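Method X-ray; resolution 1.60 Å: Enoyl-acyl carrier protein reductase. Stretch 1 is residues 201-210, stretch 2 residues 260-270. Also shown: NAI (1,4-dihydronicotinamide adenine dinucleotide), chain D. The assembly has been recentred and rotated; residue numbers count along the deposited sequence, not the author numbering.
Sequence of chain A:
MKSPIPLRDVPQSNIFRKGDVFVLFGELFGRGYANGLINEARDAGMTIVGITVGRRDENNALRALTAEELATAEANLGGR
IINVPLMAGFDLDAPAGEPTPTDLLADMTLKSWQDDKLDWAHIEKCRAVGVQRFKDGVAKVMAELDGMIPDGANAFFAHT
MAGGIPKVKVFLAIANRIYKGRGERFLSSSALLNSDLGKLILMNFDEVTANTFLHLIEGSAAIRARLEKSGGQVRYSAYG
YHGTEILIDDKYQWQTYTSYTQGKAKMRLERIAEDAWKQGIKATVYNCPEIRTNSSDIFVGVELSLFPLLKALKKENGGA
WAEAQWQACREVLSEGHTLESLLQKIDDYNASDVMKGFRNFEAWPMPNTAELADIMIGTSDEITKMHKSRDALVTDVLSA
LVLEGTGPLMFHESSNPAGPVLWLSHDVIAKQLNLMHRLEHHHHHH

Stretch 1 (201-210) ILMNFDEVTA
Stretch 2 260-270: YTQGKAKMRLE

Two helices can approach closely where small side chains line the crossing, and this enoyl-acyl carrier protein reductase offers a compact example. Residues 201–210 lie within a longer helix that widens into a pi-type turn at 206–210. Residues 260–263 form a type I beta turn, closed by Gly263 N to Tyr260 O at 3.0 Å; Gln262 is the N-cap, and the second helix runs from Gly263 beyond Glu270. The N-to-C directions differ by 41° (signed crossing angle -41°), and the axes approach to 8.4 Å. Register is marked by two CA–CA pairs: Asp206 with Ala265 at 4.7 Å and Ala210 with Leu269 at 4.4 Å.

Alanines lie where the helices are close. Ala265 CB points toward the first helix, 3.6 Å from Phe205 O and 3.8 Å from Thr209 CB. Ala210 CB reciprocates, lying 3.3 Å from Ala265 O and 3.7 Å from Leu269 N, so methyl meets backbone directly. Leu269 (chi1 t, chi2 p) adds an apolar contact, its CB 4.3 Å from Ala210 CB, and its CD1 packs 3.7 Å from Thr209 O.

At the N-terminal end of the second helix, side chains fit closely. The CA-to-CB bond of Phe205 (chi1 -76°, chi2 5°) points toward the second stretch. Gln262, with chi1 and chi2 both m and chi3 1°, folds over one face of the Phe205 ring: CG sits 4.2 Å from the centroid, 27° off the normal, a CH-pi contact, while NE2 comes within 3.3 Å of Phe205 CD1. Thr261 (chi1 p) instead meets the ring edge, OG1 to Phe205 CE2 at 3.5 Å. The same Gln262 conformation delivers OE1 to Thr209, whose m rotamer places OG1 to donate a short 2.6 Å hydrogen bond to it. This is the one direct hydrogen bond between the stretches. Leu202 (m, t) brings CD2 to 3.7 Å from Thr261 O.

Asp206 leaves its backbone sideways, but chi1 -86° and chi2 -2° carry OD1 to 3.4 Å from Ala265 CA. Water 1 donates to Asp206 OD1 at 2.7 Å and, weakly, to Lys264 O at 2.9 Å. The extended Arg268 (t, t, t, chi4 86°) passes alongside without a salt bridge: its NE is 4.6 Å from Asp206 OD2, which lies well out of the guanidinium plane.

Lys266 CB points away, yet its m, m, t, t chain returns, CE packing 3.7 Å from Thr209 CG2. Its NZ donates to the dinucleotide's O2D (2.8 Å) and O3D (3.0 Å) and to water 2 (2.8 Å), which lies 2.7 Å from Thr209 O. The ammonium group thus binds the cofactor directly and approaches the first helix through a water.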

# COMPACT_ATOMS: atom_id res chain seq x y z
N ILE A 201 18.32 -3.14 0.79
CA ILE A 201 16.90 -3.19 0.47
C ILE A 201 16.08 -2.31 1.42
O ILE A 201 15.24 -1.55 0.96
CB ILE A 201 16.37 -4.63 0.49
CG1 ILE A 201 16.98 -5.40 -0.69
CG2 ILE A 201 14.84 -4.65 0.43
CD1 ILE A 201 16.69 -6.87 -0.65
N LEU A 202 16.34 -2.38 2.72
CA LEU A 202 15.64 -1.54 3.69
C LEU A 202 15.89 -0.04 3.46
O LEU A 202 15.00 0.77 3.66
CB LEU A 202 16.05 -1.92 5.12
CG LEU A 202 15.49 -3.22 5.70
CD1 LEU A 202 16.23 -3.55 6.99
CD2 LEU A 202 14.02 -3.08 5.99
N MET A 203 17.12 0.32 3.06
CA MET A 203 17.39 1.72 2.70
C MET A 203 16.51 2.15 1.50
O MET A 203 15.93 3.27 1.48
CB MET A 203 18.87 1.89 2.37
CG MET A 203 19.77 1.60 3.55
SD MET A 203 21.50 1.68 3.08
CE MET A 203 21.48 3.00 1.89
N ASN A 204 16.42 1.27 0.51
CA ASN A 204 15.61 1.58 -0.66
C ASN A 204 14.12 1.68 -0.30
O ASN A 204 13.41 2.55 -0.82
CB ASN A 204 15.82 0.54 -1.75
CG ASN A 204 15.80 1.15 -3.15
OD1 ASN A 204 16.13 2.33 -3.34
ND2 ASN A 204 15.40 0.36 -4.13
N PHE A 205 13.66 0.81 0.59
CA PHE A 205 12.28 0.84 1.09
C PHE A 205 12.01 2.19 1.76
O PHE A 205 10.98 2.82 1.50
CB PHE A 205 12.00 -0.28 2.11
CG PHE A 205 11.81 -1.67 1.52
CD1 PHE A 205 12.00 -1.93 0.17
CD2 PHE A 205 11.45 -2.72 2.36
CE1 PHE A 205 11.82 -3.24 -0.32
CE2 PHE A 205 11.27 -4.03 1.88
CZ PHE A 205 11.46 -4.28 0.54
N ASP A 206 12.92 2.63 2.62
CA ASP A 206 12.71 3.95 3.24
C ASP A 206 12.56 5.01 2.17
O ASP A 206 11.69 5.88 2.28
CB ASP A 206 13.86 4.33 4.18
CG ASP A 206 13.71 3.79 5.59
OD1 ASP A 206 12.69 3.15 5.91
OD2 ASP A 206 14.64 4.02 6.39
N GLU A 207 13.39 4.95 1.12
CA GLU A 207 13.31 5.99 0.09
C GLU A 207 11.96 5.98 -0.66
O GLU A 207 11.30 7.03 -0.82
CB GLU A 207 14.45 5.86 -0.92
CG GLU A 207 15.83 6.26 -0.43
CD GLU A 207 15.87 7.59 0.30
OE1 GLU A 207 15.07 8.49 -0.02
OE2 GLU A 207 16.76 7.75 1.17
N VAL A 208 11.56 4.81 -1.14
CA VAL A 208 10.37 4.69 -1.98
C VAL A 208 9.05 4.80 -1.20
O VAL A 208 8.13 5.49 -1.62
CB VAL A 208 10.36 3.33 -2.75
CG1 VAL A 208 9.11 3.24 -3.64
CG2 VAL A 208 11.66 3.15 -3.58
N THR A 209 8.97 4.07 -0.09
CA THR A 209 7.74 3.90 0.67
C THR A 209 7.50 5.06 1.62
O THR A 209 6.35 5.39 1.92
CB THR A 209 7.80 2.57 1.44
OG1 THR A 209 7.99 1.52 0.47
CG2 THR A 209 6.55 2.31 2.27
N ALA A 210 8.57 5.70 2.08
CA ALA A 210 8.41 6.75 3.09
C ALA A 210 8.86 8.13 2.63
O ALA A 210 8.07 9.08 2.62
CB ALA A 210 9.16 6.35 4.38
N TYR A 260 6.23 -8.38 7.85
CA TYR A 260 6.04 -7.31 6.88
C TYR A 260 7.31 -6.47 6.75
O TYR A 260 7.58 -5.59 7.57
CB TYR A 260 4.86 -6.45 7.31
CG TYR A 260 4.49 -5.38 6.33
CD1 TYR A 260 3.82 -5.69 5.16
CD2 TYR A 260 4.80 -4.06 6.60
CE1 TYR A 260 3.48 -4.69 4.25
CE2 TYR A 260 4.45 -3.06 5.71
CZ TYR A 260 3.81 -3.38 4.54
OH TYR A 260 3.48 -2.36 3.66
N THR A 261 8.08 -6.74 5.70
CA THR A 261 9.42 -6.20 5.56
C THR A 261 9.44 -4.69 5.35
O THR A 261 10.46 -4.05 5.62
CB THR A 261 10.15 -6.90 4.41
OG1 THR A 261 9.44 -6.67 3.19
CG2 THR A 261 10.15 -8.38 4.69
N GLN A 262 8.32 -4.14 4.90
CA GLN A 262 8.19 -2.69 4.65
C GLN A 262 7.80 -1.96 5.94
O GLN A 262 7.52 -0.75 5.93
CB GLN A 262 7.13 -2.45 3.58
CG GLN A 262 7.58 -2.75 2.16
CD GLN A 262 8.32 -1.63 1.46
OE1 GLN A 262 8.55 -0.54 2.01
NE2 GLN A 262 8.70 -1.90 0.21
N GLY A 263 7.76 -2.68 7.06
CA GLY A 263 7.23 -2.16 8.31
C GLY A 263 7.95 -0.93 8.85
O GLY A 263 7.33 0.05 9.26
N LYS A 264 9.27 -0.99 8.86
CA LYS A 264 10.07 0.16 9.27
C LYS A 264 9.78 1.40 8.41
O LYS A 264 9.67 2.53 8.93
CB LYS A 264 11.56 -0.19 9.22
CG LYS A 264 11.99 -1.17 10.31
CD LYS A 264 11.90 -0.49 11.67
CE LYS A 264 12.32 -1.41 12.81
NZ LYS A 264 12.12 -0.73 14.12
N ALA A 265 9.70 1.21 7.10
CA ALA A 265 9.42 2.32 6.18
C ALA A 265 8.01 2.87 6.41
O ALA A 265 7.80 4.08 6.35
CB ALA A 265 9.60 1.89 4.73
N LYS A 266 7.05 1.98 6.69
CA LYS A 266 5.68 2.47 6.94
C LYS A 266 5.63 3.28 8.25
O LYS A 266 4.83 4.20 8.37
CB LYS A 266 4.68 1.31 6.99
CG LYS A 266 4.39 0.67 5.60
CD LYS A 266 3.76 1.71 4.65
CE LYS A 266 3.27 1.05 3.37
NZ LYS A 266 2.72 2.00 2.36
N MET A 267 6.45 2.93 9.24
CA MET A 267 6.44 3.74 10.46
C MET A 267 7.15 5.07 10.24
O MET A 267 6.80 6.10 10.85
CB MET A 267 7.03 2.96 11.64
CG MET A 267 6.05 1.91 12.12
SD MET A 267 6.64 0.97 13.57
CE MET A 267 7.97 0.04 12.84
N ARG A 268 8.13 5.08 9.34
CA ARG A 268 8.77 6.34 8.99
C ARG A 268 7.78 7.25 8.23
O ARG A 268 7.74 8.46 8.44
CB ARG A 268 10.01 6.09 8.14
CG ARG A 268 10.80 7.34 7.83
CD ARG A 268 12.07 7.02 7.05
NE ARG A 268 12.86 8.23 6.84
CZ ARG A 268 13.74 8.71 7.71
NH1 ARG A 268 13.99 8.07 8.85
NH2 ARG A 268 14.40 9.82 7.43
N LEU A 269 6.96 6.63 7.39
CA LEU A 269 5.88 7.34 6.69
C LEU A 269 4.93 8.01 7.68
O LEU A 269 4.58 9.20 7.54
CB LEU A 269 5.11 6.36 5.80
CG LEU A 269 3.90 6.90 5.04
CD1 LEU A 269 4.36 7.82 3.90
CD2 LEU A 269 3.05 5.73 4.51
N GLU A 270 4.52 7.25 8.70
CA GLU A 270 3.70 7.81 9.77
C GLU A 270 4.37 9.00 10.44
O GLU A 270 3.74 10.04 10.66
CB GLU A 270 3.39 6.74 10.81
CG GLU A 270 2.48 5.65 10.30
CD GLU A 270 2.37 4.49 11.25
OE1 GLU A 270 3.23 4.38 12.15
OE2 GLU A 270 1.45 3.68 11.07
PA NAI D . 0.06 -1.33 -6.48
O1A NAI D . -1.16 -1.13 -7.33
O2A NAI D . 1.16 -2.20 -7.05
O5B NAI D . 0.60 0.11 -6.10
C5B NAI D . 1.98 0.31 -5.89
C4B NAI D . 2.16 1.85 -6.03
O4B NAI D . 3.64 2.13 -5.67
C3B NAI D . 1.96 2.27 -7.23
O3B NAI D . 1.25 3.58 -7.26
C2B NAI D . 3.48 2.44 -7.87
O2B NAI D . 3.42 3.33 -9.05
C1B NAI D . 4.17 2.90 -6.89
N9A NAI D . 5.58 2.45 -6.96
C8A NAI D . 6.20 1.26 -6.85
N7A NAI D . 7.50 1.46 -7.01
C5A NAI D . 7.70 2.79 -7.21
C6A NAI D . 8.89 3.46 -7.42
N6A NAI D . 10.26 3.04 -7.50
N1A NAI D . 8.85 4.79 -7.60
C2A NAI D . 7.65 5.45 -7.58
N3A NAI D . 6.46 4.78 -7.36
C4A NAI D . 6.51 3.42 -7.18
O3 NAI D . -0.33 -2.03 -5.03
PN NAI D . -1.07 -1.38 -3.75
O1N NAI D . -2.41 -0.84 -4.14
O2N NAI D . -1.14 -2.54 -2.77
O5D NAI D . -0.13 -0.22 -3.19
C5D NAI D . -0.61 1.11 -3.03
C4D NAI D . -0.35 1.52 -1.57
O4D NAI D . -1.14 0.83 -0.78
C3D NAI D . 1.07 1.15 -1.15
O3D NAI D . 1.72 2.19 -0.50
C2D NAI D . 0.80 0.01 -0.14
O2D NAI D . 1.98 -0.15 0.73
C1D NAI D . -0.29 0.39 0.47
N1N NAI D . -0.98 -0.70 1.16
C2N NAI D . -1.17 -1.93 0.58
C3N NAI D . -1.78 -2.96 1.30
C7N NAI D . -2.03 -4.33 0.68
O7N NAI D . -2.28 -5.31 1.38
N7N NAI D . -1.99 -4.45 -0.74
C4N NAI D . -2.25 -2.76 2.60
C5N NAI D . -2.10 -1.49 3.16
C6N NAI D . -1.47 -0.47 2.44
O HOH W 1 12.36 3.43 8.56
O HOH W 2 3.98 4.29 1.29